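Local atomic coordinates of shikimate dehydrogenase (NADP(+)) (Thermus thermophilus, PDB entry 2EV9), a protein that catalyses the reversible NADPH-linked reduction of 3-dehydroshikimate to shikimate, a step in the biosynthesis of chorismate and the aromatic amino acids. Residues F97-P102 and A237-L242; V225-P230 and G252-A257; G117-L122 and A138-W143; S189-E194 and T212-E217. One frame throughout, in Å; residues are numbered along the deposited sequence.

Contact 1 of 4, residues F97-P102 and A237-L242; sequences FNTDAP and ALAFRL. With SKM ((3R,4S,5R)-3,4,5-trihydroxycyclohex-1-ene-1-carboxylic acid), chain G.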
loop_
_atom_site.group_PDB
_atom_site.type_symbol
_atom_site.label_atom_id
_atom_site.label_comp_id
_atom_site.label_asym_id
_atom_site.label_seq_id
_atom_site.Cartn_x
_atom_site.Cartn_y
_atom_site.Cartn_z
ATOM N N PHE B 97 2.700 -2.614 -9.466
ATOM C CA PHE B 97 3.964 -3.246 -9.113
ATOM C C PHE B 97 4.221 -4.467 -9.987
ATOM O O PHE B 97 3.348 -4.911 -10.735
ATOM C CB PHE B 97 3.960 -3.704 -7.652
ATOM C CG PHE B 97 3.635 -2.619 -6.675
ATOM C CD1 PHE B 97 2.320 -2.218 -6.472
ATOM C CD2 PHE B 97 4.648 -1.995 -5.954
ATOM C CE1 PHE B 97 2.018 -1.208 -5.561
ATOM C CE2 PHE B 97 4.356 -0.985 -5.044
ATOM C CZ PHE B 97 3.037 -0.593 -4.848
ATOM N N ASN B 98 5.431 -5.000 -9.882
ATOM C CA ASN B 98 5.804 -6.205 -10.612
ATOM C C ASN B 98 6.453 -7.153 -9.615
ATOM O O ASN B 98 7.588 -6.947 -9.181
ATOM C CB ASN B 98 6.789 -5.897 -11.741
ATOM C CG ASN B 98 6.993 -7.086 -12.660
ATOM O OD1 ASN B 98 7.369 -8.172 -12.211
ATOM N ND2 ASN B 98 6.732 -6.894 -13.947
ATOM N N THR B 99 5.721 -8.190 -9.232
ATOM C CA THR B 99 6.242 -9.146 -8.272
ATOM C C THR B 99 6.914 -10.344 -8.953
ATOM O O THR B 99 7.456 -11.217 -8.280
ATOM C CB THR B 99 5.124 -9.644 -7.334
ATOM O OG1 THR B 99 4.115 -10.310 -8.099
ATOM C CG2 THR B 99 4.493 -8.465 -6.600
ATOM N N ASP B 100 6.877 -10.385 -10.285
ATOM C CA ASP B 100 7.515 -11.478 -11.018
ATOM C C ASP B 100 9.022 -11.392 -10.830
ATOM O O ASP B 100 9.677 -12.389 -10.537
ATOM C CB ASP B 100 7.193 -11.419 -12.517
ATOM C CG ASP B 100 5.783 -11.858 -12.831
ATOM O OD1 ASP B 100 5.316 -12.835 -12.212
ATOM O OD2 ASP B 100 5.143 -11.236 -13.707
ATOM N N ALA B 101 9.571 -10.194 -10.997
ATOM C CA ALA B 101 11.007 -9.997 -10.837
ATOM C C ALA B 101 11.469 -10.445 -9.451
ATOM O O ALA B 101 12.279 -11.370 -9.325
ATOM C CB ALA B 101 11.368 -8.533 -11.079
ATOM N N PRO B 102 10.957 -9.810 -8.381
ATOM C CA PRO B 102 11.414 -10.260 -7.068
ATOM C C PRO B 102 10.975 -11.689 -6.754
ATOM O O PRO B 102 11.666 -12.412 -6.047
ATOM C CB PRO B 102 10.801 -9.231 -6.116
ATOM C CG PRO B 102 9.539 -8.831 -6.813
ATOM C CD PRO B 102 10.001 -8.695 -8.253
ATOM N N ALA B 237 2.723 -14.748 -3.532
ATOM C CA ALA B 237 2.836 -14.520 -2.096
ATOM C C ALA B 237 3.287 -13.082 -1.872
ATOM O O ALA B 237 2.839 -12.409 -0.940
ATOM C CB ALA B 237 3.845 -15.492 -1.482
ATOM N N LEU B 238 4.184 -12.616 -2.731
ATOM C CA LEU B 238 4.679 -11.257 -2.611
ATOM C C LEU B 238 3.538 -10.285 -2.891
ATOM O O LEU B 238 3.437 -9.242 -2.246
ATOM C CB LEU B 238 5.855 -11.034 -3.568
ATOM C CG LEU B 238 7.150 -11.713 -3.103
ATOM C CD1 LEU B 238 8.245 -11.546 -4.166
ATOM C CD2 LEU B 238 7.594 -11.105 -1.763
ATOM N N ALA B 239 2.668 -10.639 -3.836
ATOM C CA ALA B 239 1.528 -9.797 -4.170
ATOM C C ALA B 239 0.553 -9.724 -2.989
ATOM O O ALA B 239 0.018 -8.656 -2.678
ATOM C CB ALA B 239 0.816 -10.340 -5.402
ATOM N N PHE B 240 0.326 -10.861 -2.333
ATOM C CA PHE B 240 -0.585 -10.896 -1.191
ATOM C C PHE B 240 -0.034 -10.015 -0.065
ATOM O O PHE B 240 -0.780 -9.273 0.589
ATOM C CB PHE B 240 -0.758 -12.330 -0.682
ATOM C CG PHE B 240 -2.002 -12.529 0.137
ATOM C CD1 PHE B 240 -3.215 -12.842 -0.479
ATOM C CD2 PHE B 240 -1.977 -12.350 1.514
ATOM C CE1 PHE B 240 -4.385 -12.969 0.267
ATOM C CE2 PHE B 240 -3.147 -12.475 2.279
ATOM C CZ PHE B 240 -4.351 -12.784 1.655
ATOM N N ARG B 241 1.273 -10.090 0.166
ATOM C CA ARG B 241 1.870 -9.273 1.221
ATOM C C ARG B 241 1.690 -7.805 0.857
ATOM O O ARG B 241 1.362 -6.972 1.700
ATOM C CB ARG B 241 3.365 -9.573 1.389
ATOM C CG ARG B 241 3.968 -8.853 2.595
ATOM C CD ARG B 241 5.464 -9.038 2.705
ATOM N NE ARG B 241 6.158 -8.397 1.597
ATOM C CZ ARG B 241 7.476 -8.379 1.451
ATOM N NH1 ARG B 241 8.251 -8.970 2.350
ATOM N NH2 ARG B 241 8.018 -7.782 0.398
ATOM N N LEU B 242 1.910 -7.492 -0.409
ATOM C CA LEU B 242 1.772 -6.123 -0.885
ATOM C C LEU B 242 0.357 -5.595 -0.598
ATOM O O LEU B 242 0.170 -4.437 -0.214
ATOM C CB LEU B 242 2.077 -6.100 -2.381
ATOM C CG LEU B 242 2.339 -4.769 -3.073
ATOM C CD1 LEU B 242 3.366 -4.973 -4.177
ATOM C CD2 LEU B 242 1.029 -4.214 -3.622
HETATM O O12 SKM G . 2.701 -12.505 -12.921
HETATM C C8 SKM G . 1.792 -13.571 -12.671
HETATM C C6 SKM G . 0.385 -12.983 -12.369
HETATM O O7 SKM G . 0.465 -12.121 -11.234
HETATM C C5 SKM G . -0.624 -14.115 -12.087
HETATM C C4 SKM G . -0.537 -15.226 -13.120
HETATM C C1 SKM G . -1.680 -16.154 -13.234
HETATM O O2 SKM G . -2.749 -15.996 -12.435
HETATM O O3 SKM G . -1.667 -17.062 -14.045
HETATM C C10 SKM G . 0.516 -15.404 -13.922
HETATM C C9 SKM G . 1.751 -14.524 -13.909
HETATM O O11 SKM G . 1.767 -13.744 -15.116
#
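Part of the shikimate site lies in this contact, where the end of strand 93-97 and the turn into helix 100-110 meet helix 229-244, F97 on L242 and T99 on L238. L242 CD1 sits over one face of the F97 ring in a CH-pi contact, 3.7 Å from the ring centroid and displaced toward the rim. L242 CG is anti to the backbone N (chi1 -165°), and this turns both methyls to the ring, with CD2 3.7 Å from F97 CD1. An alanine in place of F97 would probably leave L242 CD1 without its aromatic face and open a gap between the segments. T99 presents its methyl to the helix, CG2 lying 4.0 Å from A239 N. Its hydroxyl is hydrogen-bonded to the backbone O of Q235. P102 CB packs on L238 CD1 at 4.0 Å. N98 OD1 caps the start of helix 100-110, accepting from A101 N at 3.2 Å and weakly from D100 N. D100, the first residue of the helix, accepts from shikimate O12 through OD1 at 2.7 Å. Its OD2 forms a salt bridge with K64, the proton acceptor. A lysine and an aspartate paired beside the substrate, as K64 and D100 are here, are typical of the shikimate dehydrogenase active site.

Contact 2 of 4, residues V225-P230 and G252-A257; sequences VQTGLP and GMEEAA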
loop_
_atom_site.group_PDB
_atom_site.type_symbol
_atom_site.label_atom_id
_atom_site.label_comp_id
_atom_site.label_asym_id
_atom_site.label_seq_id
_atom_site.Cartn_x
_atom_site.Cartn_y
_atom_site.Cartn_z
ATOM N N VAL B 225 18.101 -27.907 -11.070
ATOM C CA VAL B 225 16.917 -27.465 -11.788
ATOM C C VAL B 225 15.770 -27.024 -10.892
ATOM O O VAL B 225 15.627 -27.495 -9.767
ATOM C CB VAL B 225 16.385 -28.577 -12.713
ATOM C CG1 VAL B 225 17.416 -28.911 -13.767
ATOM C CG2 VAL B 225 16.045 -29.812 -11.890
ATOM N N GLN B 226 14.956 -26.111 -11.411
ATOM C CA GLN B 226 13.789 -25.623 -10.695
ATOM C C GLN B 226 12.663 -25.452 -11.709
ATOM O O GLN B 226 12.874 -24.939 -12.810
ATOM C CB GLN B 226 14.083 -24.282 -10.009
ATOM C CG GLN B 226 12.953 -23.823 -9.102
ATOM C CD GLN B 226 13.278 -22.550 -8.346
ATOM O OE1 GLN B 226 13.422 -21.481 -8.941
ATOM N NE2 GLN B 226 13.404 -22.661 -7.029
ATOM N N THR B 227 11.467 -25.899 -11.346
ATOM C CA THR B 227 10.326 -25.775 -12.241
ATOM C C THR B 227 9.807 -24.346 -12.183
ATOM O O THR B 227 10.368 -23.498 -11.488
ATOM C CB THR B 227 9.182 -26.721 -11.833
ATOM O OG1 THR B 227 8.649 -26.303 -10.570
ATOM C CG2 THR B 227 9.690 -28.149 -11.722
ATOM N N GLY B 228 8.730 -24.083 -12.912
ATOM C CA GLY B 228 8.162 -22.749 -12.928
ATOM C C GLY B 228 7.219 -22.448 -11.778
ATOM O O GLY B 228 6.856 -21.298 -11.579
ATOM N N LEU B 229 6.834 -23.457 -11.002
ATOM C CA LEU B 229 5.897 -23.221 -9.899
ATOM C C LEU B 229 6.428 -22.374 -8.735
ATOM O O LEU B 229 5.688 -21.585 -8.150
ATOM C CB LEU B 229 5.350 -24.552 -9.371
ATOM C CG LEU B 229 4.435 -25.312 -10.351
ATOM C CD1 LEU B 229 3.833 -26.533 -9.661
ATOM C CD2 LEU B 229 3.322 -24.395 -10.846
ATOM N N PRO B 230 7.705 -22.546 -8.364
ATOM C CA PRO B 230 8.205 -21.729 -7.253
ATOM C C PRO B 230 8.094 -20.230 -7.536
ATOM O O PRO B 230 7.697 -19.457 -6.665
ATOM C CB PRO B 230 9.644 -22.210 -7.097
ATOM C CG PRO B 230 9.508 -23.693 -7.416
ATOM C CD PRO B 230 8.629 -23.658 -8.662
ATOM N N GLY B 252 3.300 -23.481 0.651
ATOM C CA GLY B 252 1.890 -23.819 0.654
ATOM C C GLY B 252 1.165 -23.371 -0.602
ATOM O O GLY B 252 0.245 -24.041 -1.070
ATOM N N MET B 253 1.568 -22.230 -1.153
ATOM C CA MET B 253 0.938 -21.738 -2.371
ATOM C C MET B 253 1.366 -22.590 -3.564
ATOM O O MET B 253 0.550 -22.924 -4.419
ATOM C CB MET B 253 1.262 -20.249 -2.581
ATOM C CG MET B 253 0.328 -19.327 -1.769
ATOM S SD MET B 253 0.707 -17.576 -1.838
ATOM C CE MET B 253 -0.143 -17.095 -3.333
ATOM N N GLU B 254 2.639 -22.966 -3.614
ATOM C CA GLU B 254 3.117 -23.808 -4.699
ATOM C C GLU B 254 2.372 -25.141 -4.640
ATOM O O GLU B 254 1.974 -25.685 -5.668
ATOM C CB GLU B 254 4.627 -24.035 -4.575
ATOM C CG GLU B 254 5.156 -25.196 -5.404
ATOM C CD GLU B 254 6.675 -25.239 -5.447
ATOM O OE1 GLU B 254 7.307 -24.875 -4.434
ATOM O OE2 GLU B 254 7.235 -25.649 -6.486
ATOM N N GLU B 255 2.185 -25.662 -3.431
ATOM C CA GLU B 255 1.473 -26.924 -3.254
ATOM C C GLU B 255 0.038 -26.789 -3.745
ATOM O O GLU B 255 -0.502 -27.704 -4.370
ATOM C CB GLU B 255 1.483 -27.344 -1.779
ATOM C CG GLU B 255 0.595 -28.545 -1.467
ATOM C CD GLU B 255 0.949 -29.783 -2.285
ATOM O OE1 GLU B 255 0.220 -30.793 -2.173
ATOM O OE2 GLU B 255 1.950 -29.751 -3.037
ATOM N N ALA B 256 -0.580 -25.644 -3.462
ATOM C CA ALA B 256 -1.950 -25.400 -3.891
ATOM C C ALA B 256 -2.007 -25.403 -5.414
ATOM O O ALA B 256 -2.952 -25.925 -6.011
ATOM C CB ALA B 256 -2.446 -24.059 -3.346
ATOM N N ALA B 257 -0.994 -24.807 -6.036
ATOM C CA ALA B 257 -0.909 -24.749 -7.492
ATOM C C ALA B 257 -0.731 -26.155 -8.040
ATOM O O ALA B 257 -1.333 -26.530 -9.047
ATOM C CB ALA B 257 0.275 -23.877 -7.916
HETATM O O HOH W 1 7.513 -27.880 -8.481
#
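E254 and T227 are joined through a water, which donates to E254 OE2 at 3.0 Å and is hydrogen-bonded to T227 OG1 at 2.9 Å. The two side chains themselves stay apart. E254 reaches across from helix 250-261 with CG anti to the backbone N (chi1 164°) and the chain extended beyond it. This carries the carboxylate to the start of helix 229-244. That helix start is likely to favour the negative charge of the E254 carboxylate.

A second polar interaction lies within 225-230. T227 OG1 accepts weakly from L229 N at 3.4 Å, a capping bond at the turn that leads into helix 229-244. The hydroxyl thus serves both the turn and the water.

This turn joins strand 224-226, an outermost strand of the parallel Rossmann-type sheet, to the helix that returns to the substrate domain. G228, within the turn, binds NADP(+).

The remaining contacts are van der Waals. E254 OE2 lies close against the proline ring, 3.1 Å from P230 CG, and also meets L229 CB at 3.6 Å. The aliphatic part of E254 packs too, with CG 4.0 Å from L229 CB. An alanine in place of E254 would probably leave the bridging water without its carboxylate acceptor and uncover P230 and L229 CB on this side. Further along, L229 CD2 meets A257 CB at 4.3 Å. L229 also packs on L210, and P230 touches A107 of helix 100-110.

Contact 3 of 4, residues G117-L122 and A138-W143; sequences GPALVL and AGLEVW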
loop_
_atom_site.group_PDB
_atom_site.type_symbol
_atom_site.label_atom_id
_atom_site.label_comp_id
_atom_site.label_asym_id
_atom_site.label_seq_id
_atom_site.Cartn_x
_atom_site.Cartn_y
_atom_site.Cartn_z
ATOM N N GLY B 117 26.456 -16.289 -11.694
ATOM C CA GLY B 117 26.414 -16.146 -13.137
ATOM C C GLY B 117 27.682 -16.648 -13.801
ATOM O O GLY B 117 28.518 -17.267 -13.143
ATOM N N PRO B 118 27.864 -16.390 -15.107
ATOM C CA PRO B 118 26.930 -15.652 -15.955
ATOM C C PRO B 118 25.598 -16.381 -16.081
ATOM O O PRO B 118 25.548 -17.611 -16.182
ATOM C CB PRO B 118 27.666 -15.573 -17.296
ATOM C CG PRO B 118 29.118 -15.774 -16.925
ATOM C CD PRO B 118 29.004 -16.863 -15.906
ATOM N N ALA B 119 24.520 -15.614 -16.064
ATOM C CA ALA B 119 23.194 -16.183 -16.193
ATOM C C ALA B 119 22.729 -15.871 -17.598
ATOM O O ALA B 119 22.957 -14.775 -18.099
ATOM C CB ALA B 119 22.255 -15.559 -15.171
ATOM N N LEU B 120 22.096 -16.846 -18.239
ATOM C CA LEU B 120 21.587 -16.662 -19.589
ATOM C C LEU B 120 20.068 -16.827 -19.628
ATOM O O LEU B 120 19.534 -17.862 -19.225
ATOM C CB LEU B 120 22.237 -17.666 -20.552
ATOM C CG LEU B 120 21.629 -17.744 -21.954
ATOM C CD1 LEU B 120 21.651 -16.375 -22.630
ATOM C CD2 LEU B 120 22.396 -18.769 -22.785
ATOM N N VAL B 121 19.383 -15.797 -20.115
ATOM C CA VAL B 121 17.932 -15.812 -20.229
ATOM C C VAL B 121 17.514 -16.006 -21.681
ATOM O O VAL B 121 17.794 -15.168 -22.540
ATOM C CB VAL B 121 17.312 -14.495 -19.703
ATOM C CG1 VAL B 121 15.800 -14.516 -19.892
ATOM C CG2 VAL B 121 17.666 -14.305 -18.241
ATOM N N LEU B 122 16.841 -17.120 -21.950
ATOM C CA LEU B 122 16.374 -17.431 -23.292
ATOM C C LEU B 122 15.012 -16.780 -23.481
ATOM O O LEU B 122 14.044 -17.172 -22.841
ATOM C CB LEU B 122 16.265 -18.954 -23.477
ATOM C CG LEU B 122 17.535 -19.766 -23.194
ATOM C CD1 LEU B 122 17.278 -21.258 -23.406
ATOM C CD2 LEU B 122 18.655 -19.282 -24.107
ATOM N N ALA B 138 20.495 -8.344 -8.817
ATOM C CA ALA B 138 20.893 -9.368 -7.857
ATOM C C ALA B 138 22.415 -9.472 -7.717
ATOM O O ALA B 138 22.919 -10.025 -6.738
ATOM C CB ALA B 138 20.312 -10.716 -8.262
ATOM N N GLY B 139 23.143 -8.948 -8.700
ATOM C CA GLY B 139 24.595 -8.989 -8.644
ATOM C C GLY B 139 25.250 -10.043 -9.520
ATOM O O GLY B 139 26.322 -10.550 -9.187
ATOM N N LEU B 140 24.617 -10.372 -10.643
ATOM C CA LEU B 140 25.152 -11.375 -11.562
ATOM C C LEU B 140 25.396 -10.814 -12.955
ATOM O O LEU B 140 24.725 -9.872 -13.375
ATOM C CB LEU B 140 24.180 -12.551 -11.709
ATOM C CG LEU B 140 23.843 -13.465 -10.535
ATOM C CD1 LEU B 140 23.156 -12.667 -9.432
ATOM C CD2 LEU B 140 22.935 -14.592 -11.028
ATOM N N GLU B 141 26.358 -11.407 -13.664
ATOM C CA GLU B 141 26.649 -11.021 -15.044
ATOM C C GLU B 141 25.545 -11.727 -15.828
ATOM O O GLU B 141 25.357 -12.934 -15.667
ATOM C CB GLU B 141 28.018 -11.548 -15.480
ATOM C CG GLU B 141 28.234 -11.525 -16.989
ATOM C CD GLU B 141 29.589 -12.075 -17.394
ATOM O OE1 GLU B 141 30.104 -12.970 -16.693
ATOM O OE2 GLU B 141 30.134 -11.626 -18.424
ATOM N N VAL B 142 24.828 -10.988 -16.671
ATOM C CA VAL B 142 23.704 -11.552 -17.416
ATOM C C VAL B 142 23.712 -11.382 -18.930
ATOM O O VAL B 142 23.885 -10.275 -19.441
ATOM C CB VAL B 142 22.372 -10.953 -16.902
ATOM C CG1 VAL B 142 21.196 -11.575 -17.645
ATOM C CG2 VAL B 142 22.249 -11.167 -15.403
ATOM N N TRP B 143 23.494 -12.492 -19.638
ATOM C CA TRP B 143 23.429 -12.493 -21.099
ATOM C C TRP B 143 21.986 -12.788 -21.499
ATOM O O TRP B 143 21.236 -13.406 -20.741
ATOM C CB TRP B 143 24.328 -13.579 -21.709
ATOM C CG TRP B 143 25.760 -13.557 -21.273
ATOM C CD1 TRP B 143 26.518 -12.456 -20.987
ATOM C CD2 TRP B 143 26.623 -14.691 -21.118
ATOM N NE1 TRP B 143 27.800 -12.837 -20.663
ATOM C CE2 TRP B 143 27.893 -14.202 -20.736
ATOM C CE3 TRP B 143 26.448 -16.076 -21.268
ATOM C CZ2 TRP B 143 28.983 -15.048 -20.500
ATOM C CZ3 TRP B 143 27.534 -16.917 -21.033
ATOM C CH2 TRP B 143 28.783 -16.398 -20.654
HETATM O O HOH W 2 28.278 -13.751 -12.110
#
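A119 O accepts from W143 N at 2.8 Å, with the N-H pointing almost straight at the oxygen (171°). V142 CA adds a CA-H...O contact to the same oxygen. A119 N donates to E141 O at 2.8 Å, and V121 N donates to W143 O at 3.1 Å. P118 CA and L120 CA make further CA-H...O contacts to E141 O and W143 O.

These bonds pair strands 119-122 and 142-145 in parallel, A119 beside V142 and L120 beside W143. Helix 126-137 connects them, a beta-alpha-beta crossover of the Rossmann-type NADP(+)-binding domain. The nucleotide-binding glycines begin at G123, directly after strand 119-122. G139 ends the helix in a Schellman motif.

On one face of the sheet A119 and V142 pack together and against L135 of the crossover helix. L140 CD2 meets A119 CB at 4.3 Å. On the other face L120 CD1 lies 4.0 Å from W143 CB.

P118, which follows a cis peptide bond, lies alongside W143. Its CB sits over the six-membered ring in a CH-pi contact, 3.6 Å from the centroid and 15° off the normal. W143 CG is anti to the carbonyl carbon (chi1 -54°), which carries the indole back over the proline. E141 runs along the same proline, and its OE2 accepts a weak bond from W143 NE1 at 3.5 Å.

Contact 4 of 4, residues S189-E194 and T212-E217; sequences SPLPAE and TRFLRE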
loop_
_atom_site.group_PDB
_atom_site.type_symbol
_atom_site.label_atom_id
_atom_site.label_comp_id
_atom_site.label_asym_id
_atom_site.label_seq_id
_atom_site.Cartn_x
_atom_site.Cartn_y
_atom_site.Cartn_z
ATOM N N SER B 189 12.270 -28.132 -26.840
ATOM C CA SER B 189 13.173 -27.408 -25.947
ATOM C C SER B 189 13.878 -26.356 -26.798
ATOM O O SER B 189 14.333 -26.648 -27.900
ATOM C CB SER B 189 14.217 -28.353 -25.349
ATOM O OG SER B 189 15.150 -27.641 -24.554
ATOM N N PRO B 190 13.977 -25.120 -26.297
ATOM C CA PRO B 190 14.638 -24.062 -27.064
ATOM C C PRO B 190 16.157 -24.235 -27.175
ATOM O O PRO B 190 16.806 -23.578 -27.992
ATOM C CB PRO B 190 14.259 -22.805 -26.294
ATOM C CG PRO B 190 14.277 -23.290 -24.872
ATOM C CD PRO B 190 13.557 -24.626 -24.972
ATOM N N LEU B 191 16.716 -25.136 -26.369
ATOM C CA LEU B 191 18.160 -25.340 -26.361
ATOM C C LEU B 191 18.644 -26.763 -26.619
ATOM O O LEU B 191 18.349 -27.678 -25.850
ATOM C CB LEU B 191 18.729 -24.870 -25.017
ATOM C CG LEU B 191 20.251 -24.889 -24.855
ATOM C CD1 LEU B 191 20.859 -23.750 -25.658
ATOM C CD2 LEU B 191 20.617 -24.751 -23.384
ATOM N N PRO B 192 19.405 -26.968 -27.705
ATOM C CA PRO B 192 19.929 -28.296 -28.032
ATOM C C PRO B 192 20.787 -28.795 -26.869
ATOM O O PRO B 192 21.609 -28.051 -26.334
ATOM C CB PRO B 192 20.752 -28.033 -29.287
ATOM C CG PRO B 192 19.964 -26.963 -29.963
ATOM C CD PRO B 192 19.652 -26.028 -28.812
ATOM N N ALA B 193 20.591 -30.051 -26.479
ATOM C CA ALA B 193 21.323 -30.640 -25.363
ATOM C C ALA B 193 22.833 -30.439 -25.437
ATOM O O ALA B 193 23.494 -30.289 -24.413
ATOM C CB ALA B 193 21.006 -32.124 -25.265
ATOM N N GLU B 194 23.380 -30.441 -26.648
ATOM C CA GLU B 194 24.819 -30.271 -26.813
ATOM C C GLU B 194 25.310 -28.892 -26.371
ATOM O O GLU B 194 26.495 -28.713 -26.084
ATOM C CB GLU B 194 25.222 -30.509 -28.274
ATOM C CG GLU B 194 24.888 -31.893 -28.810
ATOM C CD GLU B 194 23.433 -32.042 -29.207
ATOM O OE1 GLU B 194 23.043 -33.156 -29.614
ATOM O OE2 GLU B 194 22.679 -31.047 -29.123
ATOM N N THR B 212 9.536 -30.083 -18.145
ATOM C CA THR B 212 9.720 -29.832 -19.567
ATOM C C THR B 212 10.942 -30.556 -20.100
ATOM O O THR B 212 11.777 -31.032 -19.322
ATOM C CB THR B 212 9.900 -28.336 -19.807
ATOM O OG1 THR B 212 11.002 -27.875 -19.018
ATOM C CG2 THR B 212 8.647 -27.577 -19.390
ATOM N N ARG B 213 11.053 -30.651 -21.426
ATOM C CA ARG B 213 12.211 -31.325 -21.992
ATOM C C ARG B 213 13.458 -30.558 -21.556
ATOM O O ARG B 213 14.502 -31.151 -21.256
ATOM C CB ARG B 213 12.153 -31.380 -23.516
ATOM C CG ARG B 213 13.311 -32.190 -24.059
ATOM C CD ARG B 213 13.243 -32.429 -25.575
ATOM N NE ARG B 213 13.874 -33.721 -25.891
ATOM C CZ ARG B 213 14.133 -34.166 -27.114
ATOM N NH1 ARG B 213 13.806 -33.420 -28.164
ATOM N NH2 ARG B 213 14.755 -35.331 -27.277
ATOM N N PHE B 214 13.324 -29.234 -21.517
ATOM C CA PHE B 214 14.407 -28.341 -21.104
ATOM C C PHE B 214 14.965 -28.783 -19.759
ATOM O O PHE B 214 16.165 -29.014 -19.623
ATOM C CB PHE B 214 13.881 -26.906 -20.984
ATOM C CG PHE B 214 14.917 -25.906 -20.534
ATOM C CD1 PHE B 214 15.973 -25.546 -21.372
ATOM C CD2 PHE B 214 14.827 -25.314 -19.276
ATOM C CE1 PHE B 214 16.927 -24.607 -20.963
ATOM C CE2 PHE B 214 15.776 -24.373 -18.853
ATOM C CZ PHE B 214 16.825 -24.020 -19.698
ATOM N N LEU B 215 14.087 -28.900 -18.767
ATOM C CA LEU B 215 14.506 -29.311 -17.429
ATOM C C LEU B 215 15.031 -30.742 -17.395
ATOM O O LEU B 215 16.048 -31.023 -16.756
ATOM C CB LEU B 215 13.347 -29.146 -16.438
ATOM C CG LEU B 215 12.993 -27.688 -16.115
ATOM C CD1 LEU B 215 11.811 -27.646 -15.145
ATOM C CD2 LEU B 215 14.209 -26.992 -15.502
ATOM N N ARG B 216 14.343 -31.649 -18.082
ATOM C CA ARG B 216 14.790 -33.037 -18.119
ATOM C C ARG B 216 16.217 -33.098 -18.658
ATOM O O ARG B 216 17.092 -33.728 -18.062
ATOM C CB ARG B 216 13.857 -33.872 -18.999
ATOM C CG ARG B 216 12.492 -34.131 -18.380
ATOM C CD ARG B 216 11.485 -34.607 -19.420
ATOM N NE ARG B 216 10.187 -34.915 -18.823
ATOM C CZ ARG B 216 9.914 -36.033 -18.157
ATOM N NH1 ARG B 216 10.850 -36.961 -18.005
ATOM N NH2 ARG B 216 8.711 -36.219 -17.634
ATOM N N GLU B 217 16.455 -32.437 -19.784
ATOM C CA GLU B 217 17.792 -32.441 -20.359
ATOM C C GLU B 217 18.792 -31.811 -19.393
ATOM O O GLU B 217 19.884 -32.339 -19.189
ATOM C CB GLU B 217 17.808 -31.680 -21.687
ATOM C CG GLU B 217 19.169 -31.688 -22.364
ATOM C CD GLU B 217 19.719 -33.096 -22.558
ATOM O OE1 GLU B 217 19.053 -33.903 -23.239
ATOM O OE2 GLU B 217 20.815 -33.395 -22.030
#
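Packing carries this contact, with F214 and S189 at its middle. S189 OG lies at the edge of the F214 ring, in its plane, 3.9 Å from CD1. The same oxygen is 3.6 Å from F214 CA and thus touches backbone as well as ring. The serine oxygen is anti to its own backbone N (chi1 176°), which turns it to the helix. L191 CD2 also meets the ring near its plane, 4.4 Å from F214 CE1. P190 CD adds a contact at 4.4 Å to F214 CD1. Beyond the loop, the phenyl group packs on L175 and N177 of strand 174-177 and on A202 and D204 of strand 201-204.

At the outer side, S189 CB rests on the aliphatic chain of R213, 4.1 Å from its CB. Farther along the helix, A193 lies near E217, but their close approach is doubtful in the model.

The polar bonds lie within the helical segment or lead outside the contact. T212 is the N-cap of helix 213-220. Its OG1 accepts from L215 N at 3.3 Å, nearly straight at 167°, and is also hydrogen-bonded to D204. R213 NH1 bonds to the backbone O of S187, which ties the arginine to the same loop just ahead of S189.

The 189-194 loop lies against helix 213-220, which packs through F214 on the parallel sheet, as helices do in a Rossmann-type NADP(+)-binding domain.

Contacts 1, 2 and 3 are mostly buried, whereas contact 4 is partly buried and lies farthest from the chain centre. Contacts 1 and 2 share helix 229-244 and touch where A237 meets M253. Contact 1 sets a strand end and a helix start against that helix, largely by apolar packing, beside the substrate. Contact 2 relies on a water and a carboxylate. Contact 3 differs from the rest in its backbone bonding between strands. Contact 4 sets a loop against a helix and relies on side-chain packing. L122 of contact 3 packs on P190, L191 and F214 of contact 4. L215 of contact 4 packs on V225, Q226 and T227 of contact 2, whose 225-230 segment runs from the nucleotide-binding sheet into helix 229-244.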